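Local coordinates for AlyGC (Glaciecola chathamensis, PDB 5GKD), which probably depolymerises alginate by beta-elimination, as a polysaccharide lyase family 6 alginate lyase of a marine bacterium, at residues A[237-243]-A[264-270]; A[304-308]-A[334-339]; A[187-193]-A[217-223]. Residues are numbered along the deposited sequence.

Contact 1: residues A[237-243]-A[264-270]; sequences LTLRHGN and RVINRDQ. With CO3 (carbonate ion), chain J; PO4 (phosphate ion), chain H.
Parallel pairing of beta-helix coils passes here from backbone to side-chain bonds. Thr238 bridges Arg264 (CA–CA 4.7 Å): Arg264 N donates to Leu237 O (3.0 Å) and Leu239 N to Arg264 O (2.9 Å). Thr238 OG1 accepts from Arg264 NE (3.0 Å) and NH2 (3.1 Å), and also bonds Thr236. Arg264 NH2 reaches O1 of a carbonate (2.7 Å), and Arg240 NE donates to its O3 (3.0 Å) and to phosphate O3 (3.1 Å), both ions probably from the crystallisation liquor. Arg240 (chi1 t, chi2 p) starts away from 264-270; its NH2 bonds Arg302 O. Tyr303 OH and Glu214 complete the carbonate pocket. Past the bridge, side-chain amides take over much of the bonding. Asn267 (phi 73°) gives ND2 to Arg240 O (3.1 Å), and its OD1 takes a water (3.0 Å) that accepts from Gly242 N (2.9 Å). Gln270 NE2 serves Gly242 O (2.9 Å); Asn243 OD1 receives Arg268 N (2.9 Å). Strand 236-241 lies between 214-219 and 263-265; Leu237 and Leu239 pack on strand 246-253.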
loop_
_atom_site.group_PDB
_atom_site.type_symbol
_atom_site.label_atom_id
_atom_site.label_comp_id
_atom_site.label_asym_id
_atom_site.label_seq_id
_atom_site.Cartn_x
_atom_site.Cartn_y
_atom_site.Cartn_z
ATOM N N LEU A 237 14.315 19.861 23.453
ATOM C CA LEU A 237 13.985 21.236 23.107
ATOM C C LEU A 237 15.096 21.741 22.198
ATOM O O LEU A 237 16.197 22.025 22.667
ATOM C CB LEU A 237 13.872 22.083 24.368
ATOM C CG LEU A 237 13.316 23.503 24.328
ATOM C CD1 LEU A 237 13.162 24.040 25.763
ATOM C CD2 LEU A 237 14.139 24.441 23.489
ATOM N N THR A 238 14.820 21.867 20.909
ATOM C CA THR A 238 15.845 22.222 19.942
ATOM C C THR A 238 15.657 23.666 19.491
ATOM O O THR A 238 14.567 24.062 19.062
ATOM C CB THR A 238 15.828 21.287 18.737
ATOM O OG1 THR A 238 16.337 19.996 19.117
ATOM C CG2 THR A 238 16.698 21.860 17.615
ATOM N N LEU A 239 16.721 24.448 19.628
ATOM C CA LEU A 239 16.850 25.774 19.030
ATOM C C LEU A 239 17.343 25.559 17.599
ATOM O O LEU A 239 18.533 25.646 17.294
ATOM C CB LEU A 239 17.804 26.627 19.856
ATOM C CG LEU A 239 17.263 27.602 20.907
ATOM C CD1 LEU A 239 15.850 27.296 21.360
ATOM C CD2 LEU A 239 18.207 27.777 22.103
ATOM N N ARG A 240 16.387 25.268 16.706
ATOM C CA ARG A 240 16.675 24.688 15.396
ATOM C C ARG A 240 17.156 25.723 14.383
ATOM O O ARG A 240 18.191 25.529 13.735
ATOM C CB ARG A 240 15.424 23.987 14.861
ATOM C CG ARG A 240 15.639 23.307 13.538
ATOM C CD ARG A 240 16.602 22.125 13.673
ATOM N NE ARG A 240 16.980 21.606 12.366
ATOM C CZ ARG A 240 17.944 22.118 11.606
ATOM N NH1 ARG A 240 18.651 23.155 12.031
ATOM N NH2 ARG A 240 18.197 21.585 10.414
ATOM N N HIS A 241 16.372 26.789 14.182
ATOM C CA HIS A 241 16.725 27.895 13.313
ATOM C C HIS A 241 16.354 29.187 14.022
ATOM O O HIS A 241 15.459 29.206 14.865
ATOM C CB HIS A 241 15.990 27.885 11.944
ATOM C CG HIS A 241 16.222 26.666 11.107
ATOM N ND1 HIS A 241 17.479 26.211 10.764
ATOM C CD2 HIS A 241 15.343 25.829 10.507
ATOM C CE1 HIS A 241 17.363 25.141 10.000
ATOM N NE2 HIS A 241 16.077 24.884 9.834
ATOM N N GLY A 242 17.010 30.274 13.650
ATOM C CA GLY A 242 16.606 31.528 14.275
ATOM C C GLY A 242 17.358 31.812 15.560
ATOM O O GLY A 242 17.768 30.913 16.289
ATOM N N ASN A 243 17.483 33.104 15.868
ATOM C CA ASN A 243 18.489 33.625 16.785
ATOM C C ASN A 243 17.859 34.408 17.921
ATOM O O ASN A 243 16.739 34.905 17.819
ATOM C CB ASN A 243 19.460 34.546 16.043
ATOM C CG ASN A 243 20.039 33.903 14.818
ATOM O OD1 ASN A 243 20.663 32.852 14.900
ATOM N ND2 ASN A 243 19.821 34.519 13.666
ATOM N N ARG A 264 19.164 21.491 22.899
ATOM C CA ARG A 264 20.078 21.461 21.759
ATOM C C ARG A 264 20.232 22.868 21.204
ATOM O O ARG A 264 19.247 23.491 20.778
ATOM C CB ARG A 264 19.585 20.511 20.656
ATOM C CG ARG A 264 20.474 20.531 19.404
ATOM C CD ARG A 264 20.331 19.261 18.566
ATOM N NE ARG A 264 18.960 19.072 18.082
ATOM C CZ ARG A 264 18.625 18.787 16.826
ATOM N NH1 ARG A 264 19.548 18.642 15.890
ATOM N NH2 ARG A 264 17.349 18.631 16.511
ATOM N N VAL A 265 21.469 23.352 21.188
ATOM C CA VAL A 265 21.793 24.729 20.860
ATOM C C VAL A 265 22.373 24.771 19.458
ATOM O O VAL A 265 23.354 24.082 19.167
ATOM C CB VAL A 265 22.785 25.322 21.873
ATOM C CG1 VAL A 265 23.053 26.775 21.543
ATOM C CG2 VAL A 265 22.235 25.178 23.271
ATOM N N ILE A 266 21.813 25.603 18.619
ATOM C CA ILE A 266 22.256 25.874 17.266
ATOM C C ILE A 266 21.981 27.347 17.072
ATOM O O ILE A 266 21.225 27.869 17.773
ATOM C CB ILE A 266 21.485 25.075 16.195
ATOM C CG1 ILE A 266 21.371 23.607 16.566
ATOM C CG2 ILE A 266 22.109 25.280 14.830
ATOM C CD1 ILE A 266 20.298 22.856 15.861
ATOM N N ASN A 267 22.605 27.993 16.117
ATOM C CA ASN A 267 22.409 29.396 15.806
ATOM C C ASN A 267 23.005 30.427 16.783
ATOM O O ASN A 267 23.785 30.094 17.602
ATOM C CB ASN A 267 20.964 29.682 15.383
ATOM C CG ASN A 267 20.316 28.506 14.661
ATOM O OD1 ASN A 267 20.636 28.214 13.564
ATOM N ND2 ASN A 267 19.495 27.813 15.324
ATOM N N ARG A 268 22.624 31.676 16.639
ATOM C CA ARG A 268 23.184 32.759 17.401
ATOM C C ARG A 268 22.434 33.352 18.534
ATOM O O ARG A 268 21.279 33.294 18.590
ATOM C CB ARG A 268 23.543 33.914 16.477
ATOM C CG ARG A 268 23.882 33.519 15.067
ATOM C CD ARG A 268 24.753 34.530 14.358
ATOM N NE ARG A 268 24.148 35.832 14.286
ATOM C CZ ARG A 268 23.252 36.190 13.386
ATOM N NH1 ARG A 268 22.856 35.350 12.462
ATOM N NH2 ARG A 268 22.764 37.392 13.403
ATOM N N ASP A 269 23.184 33.965 19.424
ATOM C CA ASP A 269 22.683 34.684 20.558
ATOM C C ASP A 269 21.675 33.949 21.419
ATOM O O ASP A 269 20.773 34.522 21.908
ATOM C CB ASP A 269 22.105 36.037 20.110
ATOM C CG ASP A 269 23.063 36.851 19.258
ATOM O OD1 ASP A 269 24.232 36.957 19.546
ATOM O OD2 ASP A 269 22.636 37.414 18.276
ATOM N N GLN A 270 21.854 32.670 21.594
ATOM C CA GLN A 270 20.918 31.932 22.436
ATOM C C GLN A 270 21.298 32.075 23.909
ATOM O O GLN A 270 22.480 32.144 24.255
ATOM C CB GLN A 270 20.885 30.460 22.034
ATOM C CG GLN A 270 20.848 30.194 20.511
ATOM C CD GLN A 270 19.551 30.637 19.809
ATOM O OE1 GLN A 270 18.766 31.433 20.333
ATOM N NE2 GLN A 270 19.335 30.108 18.610
HETATM C C CO3 J . 17.087 18.466 12.690
HETATM O O1 CO3 J . 16.591 18.504 13.895
HETATM O O2 CO3 J . 18.350 18.166 12.681
HETATM O O3 CO3 J . 16.331 18.744 11.599
HETATM P P PO4 H . 13.866 19.924 11.149
HETATM O O1 PO4 H . 13.728 20.776 12.382
HETATM O O2 PO4 H . 12.816 18.888 11.231
HETATM O O3 PO4 H . 15.285 19.298 11.101
HETATM O O4 PO4 H . 13.488 20.805 9.982
HETATM O O HOH W 1 20.153 26.415 11.422
HETATM O O HOH W 2 19.190 30.115 11.755
#

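Contact 2: residues A[304-308]-A[334-339]; sequences HQVDN and AAPINS
This is a loop-to-loop contact between successive coils of the parallel beta-helix, where the chain approaches strands 310-317 and 339-347. The two runs advance almost in parallel, their end-to-end directions 14° apart, with Val306 opposite Pro336 (CA–CA 4.6 Å), Asp307 opposite Ile337 (4.9 Å) and Asn308 opposite Ser339 (4.3 Å). One bridge joins them, at Asp307 and Ile337: Ile337 N donates to Val306 O (2.9 Å) and Asn308 N to Ile337 O (3.0 Å). Val306 O also receives a CA-H...O contact from Pro336 CA (3.3 Å). Val306 CB meets Pro336 CB at 4.0 Å, both side chains packing on Val291. Asn308 (phi/psi 61/44°) and Asn338 (48/32°) both adopt the left-handed helical conformation, so the same turn recurs one coil on; Asn308 CA lies 3.1 Å from Asn338 O. Extended Gln305 (chi1 and chi2 both t) sends NE2 to Ala335 O (2.8 Å), and Asn338 ND2 donates to Asp307 OD1 (3.0 Å). A water accepts from Val306 N (2.8 Å) and donates to Ala334 O (3.0 Å). Backbone groups beyond the short bridge are satisfied partly by amide side chains and water, and polar bonding holds these partly exposed turns in step, with little apolar packing between the segments.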
loop_
_atom_site.group_PDB
_atom_site.type_symbol
_atom_site.label_atom_id
_atom_site.label_comp_id
_atom_site.label_asym_id
_atom_site.label_seq_id
_atom_site.Cartn_x
_atom_site.Cartn_y
_atom_site.Cartn_z
ATOM N N HIS A 304 23.231 26.548 11.297
ATOM C CA HIS A 304 24.024 27.742 11.463
ATOM C C HIS A 304 24.941 27.647 12.669
ATOM O O HIS A 304 24.541 27.189 13.707
ATOM C CB HIS A 304 23.156 28.979 11.496
ATOM C CG HIS A 304 22.327 29.153 10.278
ATOM N ND1 HIS A 304 21.256 28.354 9.998
ATOM C CD2 HIS A 304 22.411 30.034 9.261
ATOM C CE1 HIS A 304 20.718 28.728 8.869
ATOM N NE2 HIS A 304 21.403 29.736 8.393
ATOM N N GLN A 305 26.177 28.081 12.491
ATOM C CA GLN A 305 27.209 27.986 13.514
ATOM C C GLN A 305 26.743 28.589 14.833
ATOM O O GLN A 305 26.116 29.650 14.862
ATOM C CB GLN A 305 28.461 28.706 13.014
ATOM C CG GLN A 305 29.621 28.801 14.010
ATOM C CD GLN A 305 30.794 29.577 13.438
ATOM O OE1 GLN A 305 30.616 30.657 12.880
ATOM N NE2 GLN A 305 31.998 29.022 13.565
ATOM N N VAL A 306 27.039 27.900 15.930
ATOM C CA VAL A 306 26.761 28.463 17.245
ATOM C C VAL A 306 27.699 29.635 17.502
ATOM O O VAL A 306 28.926 29.506 17.423
ATOM C CB VAL A 306 26.896 27.393 18.338
ATOM C CG1 VAL A 306 26.866 28.045 19.696
ATOM C CG2 VAL A 306 25.771 26.415 18.232
ATOM N N ASP A 307 27.118 30.784 17.820
ATOM C CA ASP A 307 27.833 32.047 17.939
ATOM C C ASP A 307 27.196 32.807 19.086
ATOM O O ASP A 307 25.995 33.080 19.045
ATOM C CB ASP A 307 27.730 32.835 16.628
ATOM C CG ASP A 307 28.548 34.108 16.619
ATOM O OD1 ASP A 307 29.166 34.460 17.640
ATOM O OD2 ASP A 307 28.567 34.762 15.550
ATOM N N ASN A 308 27.985 33.114 20.120
ATOM C CA ASN A 308 27.501 33.872 21.270
ATOM C C ASN A 308 26.353 33.148 21.985
ATOM O O ASN A 308 25.342 33.748 22.353
ATOM C CB ASN A 308 27.088 35.289 20.846
ATOM C CG ASN A 308 26.825 36.207 22.024
ATOM O OD1 ASN A 308 27.420 36.060 23.077
ATOM N ND2 ASN A 308 25.922 37.150 21.846
ATOM N N ALA A 334 31.921 24.180 11.058
ATOM C CA ALA A 334 32.010 25.452 11.771
ATOM C C ALA A 334 31.735 25.190 13.250
ATOM O O ALA A 334 30.584 24.997 13.649
ATOM C CB ALA A 334 31.027 26.470 11.191
ATOM N N ALA A 335 32.801 25.194 14.060
ATOM C CA ALA A 335 32.715 24.932 15.490
ATOM C C ALA A 335 32.189 26.153 16.239
ATOM O O ALA A 335 32.198 27.266 15.714
ATOM C CB ALA A 335 34.087 24.523 16.024
ATOM N N PRO A 336 31.713 25.968 17.468
ATOM C CA PRO A 336 31.099 27.088 18.200
ATOM C C PRO A 336 32.090 28.207 18.514
ATOM O O PRO A 336 33.245 27.956 18.873
ATOM C CB PRO A 336 30.590 26.429 19.485
ATOM C CG PRO A 336 30.492 24.990 19.185
ATOM C CD PRO A 336 31.570 24.694 18.188
ATOM N N ILE A 337 31.624 29.459 18.411
ATOM C CA ILE A 337 32.481 30.612 18.669
ATOM C C ILE A 337 31.812 31.604 19.617
ATOM O O ILE A 337 30.600 31.583 19.838
ATOM C CB ILE A 337 32.901 31.338 17.372
ATOM C CG1 ILE A 337 31.685 31.666 16.506
ATOM C CG2 ILE A 337 33.891 30.493 16.602
ATOM C CD1 ILE A 337 31.988 32.608 15.325
ATOM N N ASN A 338 32.652 32.462 20.206
ATOM C CA ASN A 338 32.224 33.574 21.064
ATOM C C ASN A 338 31.210 33.172 22.130
ATOM O O ASN A 338 30.371 33.978 22.523
ATOM C CB ASN A 338 31.650 34.718 20.232
ATOM C CG ASN A 338 32.587 35.161 19.147
ATOM O OD1 ASN A 338 33.772 35.363 19.380
ATOM N ND2 ASN A 338 32.065 35.297 17.943
ATOM N N SER A 339 31.282 31.954 22.638
ATOM C CA SER A 339 30.264 31.467 23.553
ATOM C C SER A 339 30.815 31.345 24.970
ATOM O O SER A 339 32.025 31.436 25.206
ATOM C CB SER A 339 29.714 30.124 23.055
ATOM O OG SER A 339 29.038 30.331 21.838
HETATM O O HOH W 3 28.902 25.748 16.049
HETATM O O HOH W 4 30.541 36.410 23.410
#

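Contact 3: residues A[187-193]-A[217-223]; sequences IGTSHHS and SNKSGKN. With GOL (glycerol), chain F; PO4 (phosphate ion), chain H.
A crowded glycine in a parallel strand pair stands out: Gly188 has phi/psi of 93/-166°, and a CB there would collide with Lys219 O and press on Ser220. Just before it, Ile187 bridges Asn218 in register, Ile187 N donating to Ser217 O (3.0 Å) and Ile187 O accepting from Lys219 N (2.8 Å). Ser220 OG (chi1 p) also donates to Ile187 O (2.9 Å). Ser220 OG accepts from Asn223 ND2 (2.8 Å), which also donates to Asn218 OD1 (2.9 Å), so a polar network sits beside the Ile187 side chain. After Gly188 the chain turns, with Ser193 OG on Ser190 O (2.8 Å), and returns Ser193 CA to 3.2 Å from Lys219 O. Such stacked coils typify the beta-helix of pectate lyase-like enzymes. Lys219, extended beyond chi1 (m), carries NZ to glycerol O1 (2.8 Å) and phosphate O4 (2.8 Å), while Ser190 N donates to glycerol O1 (2.9 Å). A positive charge meets phosphate and glycerol, probably from the crystallisation liquor, consistent with a site suited to an acidic sugar chain.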
loop_
_atom_site.group_PDB
_atom_site.type_symbol
_atom_site.label_atom_id
_atom_site.label_comp_id
_atom_site.label_asym_id
_atom_site.label_seq_id
_atom_site.Cartn_x
_atom_site.Cartn_y
_atom_site.Cartn_z
ATOM N N ILE A 187 7.881 26.558 16.303
ATOM C CA ILE A 187 7.648 27.999 16.262
ATOM C C ILE A 187 8.333 28.545 15.018
ATOM O O ILE A 187 9.533 28.850 15.018
ATOM C CB ILE A 187 8.124 28.698 17.534
ATOM C CG1 ILE A 187 7.559 27.976 18.753
ATOM C CG2 ILE A 187 7.642 30.146 17.550
ATOM C CD1 ILE A 187 8.153 28.472 20.055
ATOM N N GLY A 188 7.565 28.704 13.961
ATOM C CA GLY A 188 8.112 29.178 12.721
ATOM C C GLY A 188 8.530 28.038 11.824
ATOM O O GLY A 188 8.222 26.861 12.036
ATOM N N THR A 189 9.296 28.420 10.815
ATOM C CA THR A 189 9.667 27.551 9.717
ATOM C C THR A 189 10.980 28.099 9.178
ATOM O O THR A 189 11.320 29.259 9.417
ATOM C CB THR A 189 8.528 27.539 8.681
ATOM O OG1 THR A 189 8.075 26.195 8.458
ATOM C CG2 THR A 189 8.927 28.193 7.409
ATOM N N SER A 190 11.755 27.255 8.500
ATOM C CA SER A 190 13.080 27.705 8.080
ATOM C C SER A 190 12.996 28.951 7.192
ATOM O O SER A 190 13.804 29.875 7.332
ATOM C CB SER A 190 13.817 26.572 7.368
ATOM O OG SER A 190 13.215 26.303 6.122
ATOM N N HIS A 191 12.010 29.003 6.295
ATOM C CA HIS A 191 11.825 30.144 5.392
ATOM C C HIS A 191 11.745 31.469 6.149
ATOM O O HIS A 191 12.282 32.485 5.701
ATOM C CB HIS A 191 10.545 29.923 4.581
ATOM C CG HIS A 191 10.497 30.637 3.269
ATOM N ND1 HIS A 191 10.332 32.003 3.168
ATOM C CD2 HIS A 191 10.519 30.164 2.000
ATOM C CE1 HIS A 191 10.290 32.345 1.892
ATOM N NE2 HIS A 191 10.401 31.248 1.162
ATOM N N HIS A 192 11.099 31.465 7.314
ATOM C CA HIS A 192 10.802 32.662 8.086
ATOM C C HIS A 192 11.572 32.730 9.403
ATOM O O HIS A 192 11.194 33.494 10.297
ATOM C CB HIS A 192 9.297 32.724 8.335
ATOM C CG HIS A 192 8.505 32.668 7.081
ATOM N ND1 HIS A 192 8.596 33.644 6.110
ATOM C CD2 HIS A 192 7.645 31.741 6.606
ATOM C CE1 HIS A 192 7.809 33.330 5.100
ATOM N NE2 HIS A 192 7.221 32.181 5.375
ATOM N N SER A 193 12.654 31.964 9.526
ATOM C CA SER A 193 13.360 31.843 10.792
ATOM C C SER A 193 14.176 33.076 11.139
ATOM O O SER A 193 14.516 33.256 12.308
ATOM C CB SER A 193 14.256 30.605 10.779
ATOM O OG SER A 193 15.122 30.617 9.661
ATOM N N SER A 217 10.579 22.594 18.406
ATOM C CA SER A 217 11.468 22.965 17.311
ATOM C C SER A 217 11.344 24.473 17.151
ATOM O O SER A 217 10.380 24.952 16.545
ATOM C CB SER A 217 11.092 22.223 16.029
ATOM O OG SER A 217 12.002 22.471 14.960
ATOM N N ASN A 218 12.272 25.234 17.736
ATOM C CA ASN A 218 12.227 26.681 17.586
ATOM C C ASN A 218 12.870 27.074 16.261
ATOM O O ASN A 218 14.007 26.689 15.983
ATOM C CB ASN A 218 12.923 27.386 18.747
ATOM C CG ASN A 218 12.617 28.857 18.775
ATOM O OD1 ASN A 218 11.524 29.263 19.173
ATOM N ND2 ASN A 218 13.563 29.670 18.320
ATOM N N LYS A 219 12.136 27.824 15.440
ATOM C CA LYS A 219 12.552 28.158 14.074
ATOM C C LYS A 219 12.214 29.609 13.762
ATOM O O LYS A 219 11.636 29.928 12.724
ATOM C CB LYS A 219 11.894 27.240 13.044
ATOM C CG LYS A 219 12.440 25.804 12.988
ATOM C CD LYS A 219 11.788 25.027 11.832
ATOM C CE LYS A 219 12.381 23.637 11.649
ATOM N NZ LYS A 219 11.597 22.804 10.696
ATOM N N SER A 220 12.532 30.502 14.684
ATOM C CA SER A 220 12.296 31.928 14.499
ATOM C C SER A 220 13.055 32.656 15.599
ATOM O O SER A 220 13.702 32.031 16.450
ATOM C CB SER A 220 10.811 32.260 14.523
ATOM O OG SER A 220 10.178 31.650 15.629
ATOM N N GLY A 221 12.939 33.982 15.600
ATOM C CA GLY A 221 13.749 34.824 16.457
ATOM C C GLY A 221 13.042 35.311 17.707
ATOM O O GLY A 221 11.840 35.551 17.708
ATOM N N LYS A 222 13.828 35.453 18.776
ATOM C CA LYS A 222 13.446 36.211 19.973
ATOM C C LYS A 222 12.195 35.651 20.646
ATOM O O LYS A 222 11.329 36.389 21.122
ATOM C CB LYS A 222 13.284 37.695 19.645
ATOM C CG LYS A 222 14.459 38.245 18.838
ATOM C CD LYS A 222 15.024 39.516 19.435
ATOM C CE LYS A 222 15.455 40.518 18.362
ATOM N NZ LYS A 222 16.295 39.955 17.284
ATOM N N ASN A 223 12.108 34.339 20.711
ATOM C CA ASN A 223 11.041 33.700 21.449
ATOM C C ASN A 223 11.516 33.419 22.861
ATOM O O ASN A 223 12.708 33.428 23.142
ATOM C CB ASN A 223 10.608 32.415 20.746
ATOM C CG ASN A 223 10.115 32.675 19.339
ATOM O OD1 ASN A 223 9.363 33.623 19.109
ATOM N ND2 ASN A 223 10.560 31.857 18.382
HETATM C C1 GOL F . 10.765 23.721 7.276
HETATM O O1 GOL F . 11.237 24.420 8.409
HETATM C C2 GOL F . 11.911 23.611 6.267
HETATM O O2 GOL F . 13.140 23.376 6.912
HETATM C C3 GOL F . 11.764 22.503 5.243
HETATM O O3 GOL F . 13.098 22.248 4.848
HETATM P P PO4 H . 13.866 19.924 11.149
HETATM O O1 PO4 H . 13.728 20.776 12.382
HETATM O O2 PO4 H . 12.816 18.888 11.231
HETATM O O3 PO4 H . 15.285 19.298 11.101
HETATM O O4 PO4 H . 13.488 20.805 9.982
#

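How the contacts relate
Repetition along an axis is the principle of the beta-helix, and these contacts sample it in chain order. From the N terminus, contact 3 closes first, then contact 1, then contact 2; contacts 3, 1 and 2 have 23, 20 and 25 residues between their segments. They run in series, none enclosing or crossing another. Contact 3 pairs strands 185-188 and 214-219, contact 1 pairs 236-241 and 263-265, and the intervening step is made directly: Thr238 O lies 2.9 Å from Asn218 N, and His241 N 3.0 Å from Asn218 O. A phosphate also touches both. Contact 2 continues the stack through loops, with Asp269 OD1 2.9 Å from Asn308 ND2. Contacts 2 and 3 do not meet; contact 1 lies between them.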